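Local coordinates for glutamine aminotransferase class-II domain protein (Ruegeria pomeroyi, PDB 3MDN) that probably acts as a class-II glutamine amidotransferase-like enzyme of the Ntn-hydrolase superfamily, releasing ammonia from glutamine, though the acceptor of the ammonia is not known, at residues 6-20 with 75-87. Residues are numbered along the deposited sequence; the frame is centred on the assembly and turned at random.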
ATOM      1  N   TRP D   6     -19.590  -6.156   9.270  1.00 39.37           N
ATOM      2  CA  TRP D   6     -18.914  -7.447   9.161  1.00 36.96           C
ATOM      3  C   TRP D   6     -19.845  -8.589   8.708  1.00 35.04           C
ATOM      4  O   TRP D   6     -21.074  -8.476   8.812  1.00 33.85           O
ATOM      5  CB  TRP D   6     -18.121  -7.793  10.420  1.00 37.26           C
ATOM      6  CG  TRP D   6     -18.868  -7.996  11.758  1.00 40.95           C
ATOM      7  CD1 TRP D   6     -18.825  -7.169  12.856  1.00 44.04           C
ATOM      8  CD2 TRP D   6     -19.672  -9.133  12.156  1.00 40.20           C
ATOM      9  NE1 TRP D   6     -19.557  -7.711  13.899  1.00 45.15           N
ATOM     10  CE2 TRP D   6     -20.093  -8.907  13.491  1.00 42.44           C
ATOM     11  CE3 TRP D   6     -20.067 -10.311  11.519  1.00 35.61           C
ATOM     12  CZ2 TRP D   6     -20.902  -9.818  14.188  1.00 40.36           C
ATOM     13  CZ3 TRP D   6     -20.863 -11.210  12.215  1.00 35.77           C
ATOM     14  CH2 TRP D   6     -21.282 -10.957  13.526  1.00 35.96           C
ATOM     15  N   ALA D   7     -19.254  -9.665   8.185  1.00 31.92           N
ATOM     16  CA  ALA D   7     -20.005 -10.858   7.812  1.00 29.88           C
ATOM     17  C   ALA D   7     -19.218 -12.139   8.064  1.00 28.27           C
ATOM     18  O   ALA D   7     -17.995 -12.181   7.867  1.00 28.21           O
ATOM     19  CB  ALA D   7     -20.447 -10.785   6.363  1.00 29.83           C
ATOM     20  N   ALA D   8     -19.923 -13.180   8.498  1.00 25.57           N
ATOM     21  CA  ALA D   8     -19.323 -14.481   8.774  1.00 24.78           C
ATOM     22  C   ALA D   8     -20.136 -15.599   8.132  1.00 24.59           C
ATOM     23  O   ALA D   8     -21.350 -15.476   7.948  1.00 24.99           O
ATOM     24  CB  ALA D   8     -19.172 -14.717  10.291  1.00 23.29           C
ATOM     25  N   TYR D   9     -19.472 -16.705   7.818  1.00 24.44           N
ATOM     26  CA  TYR D   9     -20.132 -17.790   7.123  1.00 24.02           C
ATOM     27  C   TYR D   9     -19.697 -19.150   7.654  1.00 24.57           C
ATOM     28  O   TYR D   9     -18.532 -19.357   7.960  1.00 24.09           O
ATOM     29  CB  TYR D   9     -19.908 -17.665   5.618  1.00 23.04           C
ATOM     30  CG  TYR D   9     -20.562 -18.777   4.827  1.00 22.09           C
ATOM     31  CD1 TYR D   9     -21.913 -18.730   4.511  1.00 21.74           C
ATOM     32  CD2 TYR D   9     -19.817 -19.891   4.393  1.00 21.48           C
ATOM     33  CE1 TYR D   9     -22.541 -19.769   3.778  1.00 21.75           C
ATOM     34  CE2 TYR D   9     -20.441 -20.945   3.672  1.00 22.79           C
ATOM     35  CZ  TYR D   9     -21.815 -20.859   3.383  1.00 20.98           C
ATOM     36  OH  TYR D   9     -22.428 -21.846   2.663  1.00 22.31           O
ATOM     37  N   HIS D  10     -20.660 -20.060   7.780  1.00 25.03           N
ATOM     38  CA  HIS D  10     -20.404 -21.436   8.218  1.00 26.25           C
ATOM     39  C   HIS D  10     -21.363 -22.405   7.467  1.00 26.09           C
ATOM     40  O   HIS D  10     -22.593 -22.338   7.641  1.00 25.56           O
ATOM     41  CB  HIS D  10     -20.593 -21.507   9.734  1.00 26.83           C
ATOM     42  CG  HIS D  10     -20.204 -22.815  10.351  1.00 30.68           C
ATOM     43  ND1 HIS D  10     -20.855 -23.994  10.071  1.00 36.16           N
ATOM     44  CD2 HIS D  10     -19.272 -23.121  11.284  1.00 33.84           C
ATOM     45  CE1 HIS D  10     -20.307 -24.980  10.762  1.00 36.32           C
ATOM     46  NE2 HIS D  10     -19.331 -24.478  11.495  1.00 32.91           N
ATOM     47  N   GLY D  11     -20.805 -23.250   6.593  1.00 25.78           N
ATOM     48  CA  GLY D  11     -21.587 -24.223   5.825  1.00 25.71           C
ATOM     49  C   GLY D  11     -20.828 -24.800   4.625  1.00 26.07           C
ATOM     50  O   GLY D  11     -19.589 -24.870   4.615  1.00 25.90           O
ATOM     51  N   THR D  12     -21.574 -25.219   3.603  1.00 25.57           N
ATOM     52  CA  THR D  12     -20.957 -25.666   2.348  1.00 26.15           C
ATOM     53  C   THR D  12     -20.035 -24.570   1.766  1.00 25.40           C
ATOM     54  O   THR D  12     -20.445 -23.411   1.725  1.00 24.97           O
ATOM     55  CB  THR D  12     -22.052 -26.008   1.328  1.00 25.59           C
ATOM     56  OG1 THR D  12     -22.856 -27.039   1.878  1.00 27.85           O
ATOM     57  CG2 THR D  12     -21.474 -26.496   0.029  1.00 26.17           C
ATOM     58  N   PRO D  13     -18.815 -24.937   1.297  1.00 25.80           N
ATOM     59  CA  PRO D  13     -17.910 -23.882   0.857  1.00 26.50           C
ATOM     60  C   PRO D  13     -18.470 -23.007  -0.264  1.00 27.02           C
ATOM     61  O   PRO D  13     -19.026 -23.525  -1.225  1.00 27.11           O
ATOM     62  CB  PRO D  13     -16.635 -24.643   0.399  1.00 27.04           C
ATOM     63  CG  PRO D  13     -16.669 -25.941   1.163  1.00 26.99           C
ATOM     64  CD  PRO D  13     -18.179 -26.268   1.258  1.00 25.20           C
ATOM     65  N   ILE D  14     -18.324 -21.691  -0.112  1.00 27.22           N
ATOM     66  CA  ILE D  14     -18.622 -20.708  -1.164  1.00 26.98           C
ATOM     67  C   ILE D  14     -17.390 -19.780  -1.444  1.00 27.29           C
ATOM     68  O   ILE D  14     -16.474 -19.695  -0.632  1.00 26.26           O
ATOM     69  CB  ILE D  14     -19.850 -19.856  -0.773  1.00 28.16           C
ATOM     70  CG1 ILE D  14     -19.593 -19.134   0.559  1.00 29.06           C
ATOM     71  CG2 ILE D  14     -21.148 -20.744  -0.632  1.00 26.78           C
ATOM     72  CD1 ILE D  14     -20.694 -18.173   0.973  1.00 28.31           C
ATOM     73  N   PHE D  15     -17.365 -19.110  -2.596  1.00 26.61           N
ATOM     74  CA  PHE D  15     -16.379 -18.091  -2.842  1.00 27.63           C
ATOM     75  C   PHE D  15     -16.543 -16.942  -1.853  1.00 28.30           C
ATOM     76  O   PHE D  15     -17.667 -16.494  -1.571  1.00 28.87           O
ATOM     77  CB  PHE D  15     -16.481 -17.569  -4.280  1.00 27.99           C
ATOM     78  CG  PHE D  15     -16.197 -18.609  -5.338  1.00 27.97           C
ATOM     79  CD1 PHE D  15     -14.884 -18.954  -5.662  1.00 27.50           C
ATOM     80  CD2 PHE D  15     -17.247 -19.234  -6.020  1.00 27.64           C
ATOM     81  CE1 PHE D  15     -14.615 -19.919  -6.652  1.00 27.63           C
ATOM     82  CE2 PHE D  15     -16.999 -20.195  -6.995  1.00 27.21           C
ATOM     83  CZ  PHE D  15     -15.666 -20.534  -7.323  1.00 28.05           C
ATOM     84  N   LEU D  16     -15.431 -16.451  -1.317  1.00 28.18           N
ATOM     85  CA  LEU D  16     -15.518 -15.443  -0.265  1.00 28.62           C
ATOM     86  C   LEU D  16     -16.413 -14.280  -0.720  1.00 29.43           C
ATOM     87  O   LEU D  16     -17.251 -13.799   0.039  1.00 28.67           O
ATOM     88  CB  LEU D  16     -14.136 -14.949   0.169  1.00 26.90           C
ATOM     89  CG  LEU D  16     -13.063 -16.000   0.502  1.00 27.26           C
ATOM     90  CD1 LEU D  16     -11.789 -15.323   1.022  1.00 23.90           C
ATOM     91  CD2 LEU D  16     -13.522 -17.067   1.496  1.00 26.55           C
ATOM     92  N   GLU D  17     -16.248 -13.869  -1.975  1.00 30.41           N
ATOM     93  CA  GLU D  17     -17.039 -12.778  -2.527  1.00 32.27           C
ATOM     94  C   GLU D  17     -18.563 -12.972  -2.410  1.00 33.43           C
ATOM     95  O   GLU D  17     -19.279 -11.991  -2.331  1.00 33.35           O
ATOM     96  CB  GLU D  17     -16.654 -12.507  -3.986  1.00 32.11           C
ATOM     97  CG  GLU D  17     -17.028 -13.607  -4.965  1.00 32.77           C
ATOM     98  CD  GLU D  17     -16.707 -13.245  -6.412  1.00 34.98           C
ATOM     99  OE1 GLU D  17     -16.161 -12.144  -6.641  1.00 37.18           O
ATOM    100  OE2 GLU D  17     -16.962 -14.065  -7.323  1.00 34.88           O
ATOM    101  N   ASP D  18     -19.039 -14.220  -2.405  1.00 35.02           N
ATOM    102  CA  ASP D  18     -20.483 -14.514  -2.441  1.00 37.41           C
ATOM    103  C   ASP D  18     -21.181 -14.106  -1.143  1.00 38.32           C
ATOM    104  O   ASP D  18     -22.412 -14.077  -1.061  1.00 38.20           O
ATOM    105  CB  ASP D  18     -20.737 -15.987  -2.775  1.00 37.51           C
ATOM    106  CG  ASP D  18     -20.284 -16.347  -4.194  1.00 40.59           C
ATOM    107  OD1 ASP D  18     -20.012 -15.397  -4.969  1.00 40.67           O
ATOM    108  OD2 ASP D  18     -20.195 -17.562  -4.536  1.00 42.37           O
ATOM    109  N   VAL D  19     -20.363 -13.791  -0.139  1.00 39.83           N
ATOM    110  CA  VAL D  19     -20.788 -13.095   1.065  1.00 41.24           C
ATOM    111  C   VAL D  19     -20.258 -11.654   1.084  1.00 42.91           C
ATOM    112  O   VAL D  19     -21.004 -10.706   1.368  1.00 44.01           O
ATOM    113  CB  VAL D  19     -20.249 -13.806   2.295  1.00 41.05           C
ATOM    114  CG1 VAL D  19     -19.785 -12.789   3.349  1.00 40.00           C
ATOM    115  CG2 VAL D  19     -21.274 -14.784   2.817  1.00 40.58           C
ATOM    116  N   ILE D  20     -18.975 -11.498   0.743  1.00 43.58           N
ATOM    117  CA  ILE D  20     -18.210 -10.276   1.027  1.00 44.21           C
ATOM    118  C   ILE D  20     -18.781  -9.011   0.384  1.00 44.46           C
ATOM    119  O   ILE D  20     -18.334  -8.576  -0.679  1.00 45.40           O
ATOM    120  CB  ILE D  20     -16.705 -10.483   0.692  1.00 44.21           C
ATOM    121  CG1 ILE D  20     -16.078 -11.422   1.730  1.00 44.06           C
ATOM    122  CG2 ILE D  20     -15.953  -9.147   0.624  1.00 44.91           C
ATOM    123  CD1 ILE D  20     -14.551 -11.604   1.601  1.00 43.38           C
ATOM    124  N   VAL D  75      -8.497 -12.719  -4.591  1.00 26.77           N
ATOM    125  CA  VAL D  75      -8.640 -13.758  -3.577  1.00 27.51           C
ATOM    126  C   VAL D  75     -10.124 -14.082  -3.298  1.00 27.77           C
ATOM    127  O   VAL D  75     -10.554 -15.250  -3.313  1.00 27.36           O
ATOM    128  CB  VAL D  75      -7.958 -13.345  -2.245  1.00 26.57           C
ATOM    129  CG1 VAL D  75      -8.408 -14.255  -1.091  1.00 29.64           C
ATOM    130  CG2 VAL D  75      -6.461 -13.349  -2.385  1.00 29.00           C
ATOM    131  N   ALA D  76     -10.903 -13.033  -3.044  1.00 27.83           N
ATOM    132  CA  ALA D  76     -12.320 -13.212  -2.741  1.00 27.55           C
ATOM    133  C   ALA D  76     -13.050 -13.821  -3.936  1.00 26.67           C
ATOM    134  O   ALA D  76     -14.015 -14.544  -3.757  1.00 27.03           O
ATOM    135  CB  ALA D  76     -12.959 -11.891  -2.304  1.00 27.89           C
ATOM    136  N   HIS D  77     -12.562 -13.577  -5.145  1.00 25.88           N
ATOM    137  CA  HIS D  77     -13.170 -14.153  -6.358  1.00 25.33           C
ATOM    138  C   HIS D  77     -12.761 -15.614  -6.580  1.00 24.92           C
ATOM    139  O   HIS D  77     -13.421 -16.335  -7.310  1.00 25.18           O
ATOM    140  CB  HIS D  77     -12.784 -13.303  -7.595  1.00 25.67           C
ATOM    141  CG  HIS D  77     -13.397 -13.756  -8.893  1.00 24.09           C
ATOM    142  ND1 HIS D  77     -14.756 -13.826  -9.095  1.00 25.01           N
ATOM    143  CD2 HIS D  77     -12.829 -14.072 -10.083  1.00 23.94           C
ATOM    144  CE1 HIS D  77     -15.002 -14.218 -10.331  1.00 22.69           C
ATOM    145  NE2 HIS D  77     -13.847 -14.371 -10.952  1.00 22.90           N
ATOM    146  N   HIS D  78     -11.671 -16.056  -5.955  1.00 24.53           N
ATOM    147  CA  HIS D  78     -11.048 -17.328  -6.370  1.00 23.62           C
ATOM    148  C   HIS D  78     -10.985 -18.383  -5.292  1.00 23.70           C
ATOM    149  O   HIS D  78     -10.977 -19.560  -5.605  1.00 24.19           O
ATOM    150  CB  HIS D  78      -9.646 -17.116  -6.976  1.00 21.41           C
ATOM    151  CG  HIS D  78      -9.680 -16.784  -8.431  1.00 20.00           C
ATOM    152  ND1 HIS D  78      -9.606 -15.488  -8.909  1.00 17.19           N
ATOM    153  CD2 HIS D  78      -9.833 -17.575  -9.515  1.00 16.31           C
ATOM    154  CE1 HIS D  78      -9.719 -15.504 -10.222  1.00 13.98           C
ATOM    155  NE2 HIS D  78      -9.848 -16.758 -10.615  1.00 16.80           N
ATOM    156  N   VAL D  79     -10.893 -17.948  -4.041  1.00 23.97           N
ATOM    157  CA  VAL D  79     -10.846 -18.837  -2.885  1.00 24.30           C
ATOM    158  C   VAL D  79     -12.251 -19.200  -2.357  1.00 25.20           C
ATOM    159  O   VAL D  79     -13.110 -18.326  -2.143  1.00 24.57           O
ATOM    160  CB  VAL D  79     -10.049 -18.174  -1.728  1.00 24.85           C
ATOM    161  CG1 VAL D  79     -10.030 -19.065  -0.487  1.00 25.34           C
ATOM    162  CG2 VAL D  79      -8.625 -17.815  -2.179  1.00 22.49           C
ATOM    163  N   ARG D  80     -12.461 -20.494  -2.127  1.00 25.76           N
ATOM    164  CA  ARG D  80     -13.676 -21.020  -1.518  1.00 26.69           C
ATOM    165  C   ARG D  80     -13.441 -21.463  -0.081  1.00 25.82           C
ATOM    166  O   ARG D  80     -12.408 -22.041   0.234  1.00 25.52           O
ATOM    167  CB  ARG D  80     -14.159 -22.214  -2.312  1.00 27.66           C
ATOM    168  CG  ARG D  80     -15.216 -21.871  -3.326  1.00 32.45           C
ATOM    169  CD  ARG D  80     -15.449 -23.058  -4.232  1.00 37.97           C
ATOM    170  NE  ARG D  80     -14.164 -23.685  -4.569  1.00 41.21           N
ATOM    171  CZ  ARG D  80     -14.010 -24.580  -5.541  1.00 41.96           C
ATOM    172  NH1 ARG D  80     -15.052 -24.928  -6.293  1.00 41.47           N
ATOM    173  NH2 ARG D  80     -12.823 -25.119  -5.763  1.00 43.11           N
ATOM    174  N   SER D  81     -14.395 -21.176   0.802  1.00 25.26           N
ATOM    175  CA  SER D  81     -14.286 -21.610   2.193  1.00 24.46           C
ATOM    176  C   SER D  81     -15.667 -21.886   2.790  1.00 24.14           C
ATOM    177  O   SER D  81     -16.664 -21.276   2.409  1.00 23.92           O
ATOM    178  CB  SER D  81     -13.507 -20.583   3.034  1.00 24.54           C
ATOM    179  OG  SER D  81     -13.452 -20.970   4.403  1.00 23.36           O
ATOM    180  N   GLY D  82     -15.704 -22.841   3.711  1.00 23.77           N
ATOM    181  CA  GLY D  82     -16.907 -23.213   4.400  1.00 23.55           C
ATOM    182  C   GLY D  82     -16.955 -22.552   5.764  1.00 24.06           C
ATOM    183  O   GLY D  82     -17.936 -22.718   6.496  1.00 22.77           O
ATOM    184  N   LEU D  83     -15.916 -21.774   6.101  1.00 23.52           N
ATOM    185  CA  LEU D  83     -15.915 -21.062   7.376  1.00 24.28           C
ATOM    186  C   LEU D  83     -15.013 -19.867   7.284  1.00 24.58           C
ATOM    187  O   LEU D  83     -13.778 -20.012   7.204  1.00 24.28           O
ATOM    188  CB  LEU D  83     -15.457 -21.968   8.540  1.00 24.18           C
ATOM    189  CG  LEU D  83     -16.144 -21.692   9.899  1.00 26.03           C
ATOM    190  CD1 LEU D  83     -15.713 -22.730  10.958  1.00 26.29           C
ATOM    191  CD2 LEU D  83     -15.941 -20.262  10.447  1.00 24.34           C
ATOM    192  N   PHE D  84     -15.604 -18.676   7.271  1.00 24.16           N
ATOM    193  CA  PHE D  84     -14.777 -17.487   7.208  1.00 25.40           C
ATOM    194  C   PHE D  84     -15.415 -16.256   7.870  1.00 26.42           C
ATOM    195  O   PHE D  84     -16.609 -16.249   8.129  1.00 25.48           O
ATOM    196  CB  PHE D  84     -14.338 -17.189   5.769  1.00 24.08           C
ATOM    197  CG  PHE D  84     -15.477 -16.909   4.808  1.00 23.49           C
ATOM    198  CD1 PHE D  84     -15.860 -15.614   4.536  1.00 21.32           C
ATOM    199  CD2 PHE D  84     -16.120 -17.949   4.144  1.00 19.48           C
ATOM    200  CE1 PHE D  84     -16.879 -15.361   3.633  1.00 24.11           C
ATOM    201  CE2 PHE D  84     -17.126 -17.712   3.234  1.00 18.81           C
ATOM    202  CZ  PHE D  84     -17.515 -16.425   2.974  1.00 22.19           C
ATOM    203  N   LEU D  85     -14.588 -15.225   8.098  1.00 27.72           N
ATOM    204  CA  LEU D  85     -14.983 -13.990   8.782  1.00 29.44           C
ATOM    205  C   LEU D  85     -14.437 -12.856   7.932  1.00 30.57           C
ATOM    206  O   LEU D  85     -13.259 -12.921   7.550  1.00 29.46           O
ATOM    207  CB  LEU D  85     -14.316 -13.955  10.173  1.00 29.42           C
ATOM    208  CG  LEU D  85     -15.011 -14.628  11.384  1.00 32.05           C
ATOM    209  CD1 LEU D  85     -15.245 -16.096  11.169  1.00 33.14           C
ATOM    210  CD2 LEU D  85     -14.136 -14.389  12.635  1.00 36.38           C
ATOM    211  N   SER D  86     -15.245 -11.830   7.649  1.00 31.57           N
ATOM    212  CA  SER D  86     -14.795 -10.653   6.907  1.00 34.46           C
ATOM    213  C   SER D  86     -15.378  -9.339   7.433  1.00 36.64           C
ATOM    214  O   SER D  86     -16.494  -9.339   7.957  1.00 36.44           O
ATOM    215  CB  SER D  86     -15.025 -10.801   5.414  1.00 34.24           C
ATOM    216  OG  SER D  86     -16.316 -11.250   5.142  1.00 38.22           O
ATOM    217  N   HIS D  87     -14.633  -8.226   7.310  1.00 39.24           N
ATOM    218  CA  HIS D  87     -14.828  -7.056   8.221  1.00 42.75           C
ATOM    219  C   HIS D  87     -14.273  -5.717   7.708  1.00 43.84           C
ATOM    220  O   HIS D  87     -13.072  -5.562   7.558  1.00 44.21           O
ATOM    221  CB  HIS D  87     -14.280  -7.375   9.662  1.00 44.28           C
ATOM    222  CG  HIS D  87     -14.285  -6.201  10.621  1.00 47.84           C
ATOM    223  ND1 HIS D  87     -15.383  -5.861  11.394  1.00 50.68           N
ATOM    224  CD2 HIS D  87     -13.318  -5.303  10.938  1.00 50.14           C
ATOM    225  CE1 HIS D  87     -15.097  -4.798  12.129  1.00 51.56           C
ATOM    226  NE2 HIS D  87     -13.847  -4.440  11.874  1.00 52.39           N
TER
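Phe84 lies with its ring between Leu16 CD2, 3.8 Å from the ring centroid over one face, and Tyr9 CB over the opposite face, while Ile14 CG1 and Val19 CB meet its edge. Its CG sits between the backbone N and the carbonyl carbon (chi1 62°), which swings the ring in toward residues 14-19. Strands 6-10 and 84-87, which carry Tyr9 and Phe84, pair antiparallel in the middle of one sheet of the class-II amidotransferase (Ntn) fold; both chains then turn a corner, and after a beta bulge 13-15 pairs with 80-81. Ile14 CD1 covers one face of the Tyr9 ring, whose OH bonds to Thr12 O at 2.7 Å, closing the corner. On the side of the short antiparallel pair 13-15/80-81 that carries Phe15, Arg80 CG makes a CH-pi contact with the Phe15 ring, 3.9 Å from its centroid. Leu16 N and Glu17 N donate hydrogen bonds to Val79 O and Ala76 O, joining the turn after strand 13-15 to helix 70-78 and the residue that follows it. Glu17 OE2 accepts a hydrogen bond from His77 ND1 at 2.8 Å. Arg54 of the second subunit forms a salt bridge with Glu17 and a cation-pi contact with Phe15. With an alanine here instead of Glu17, His77 ND1 and that arginine would probably both lose their carboxylate partner. His77 ND1 approaches OE2 from above the carboxylate plane, 36° out of it, while OE2 lies near the plane of the imidazole.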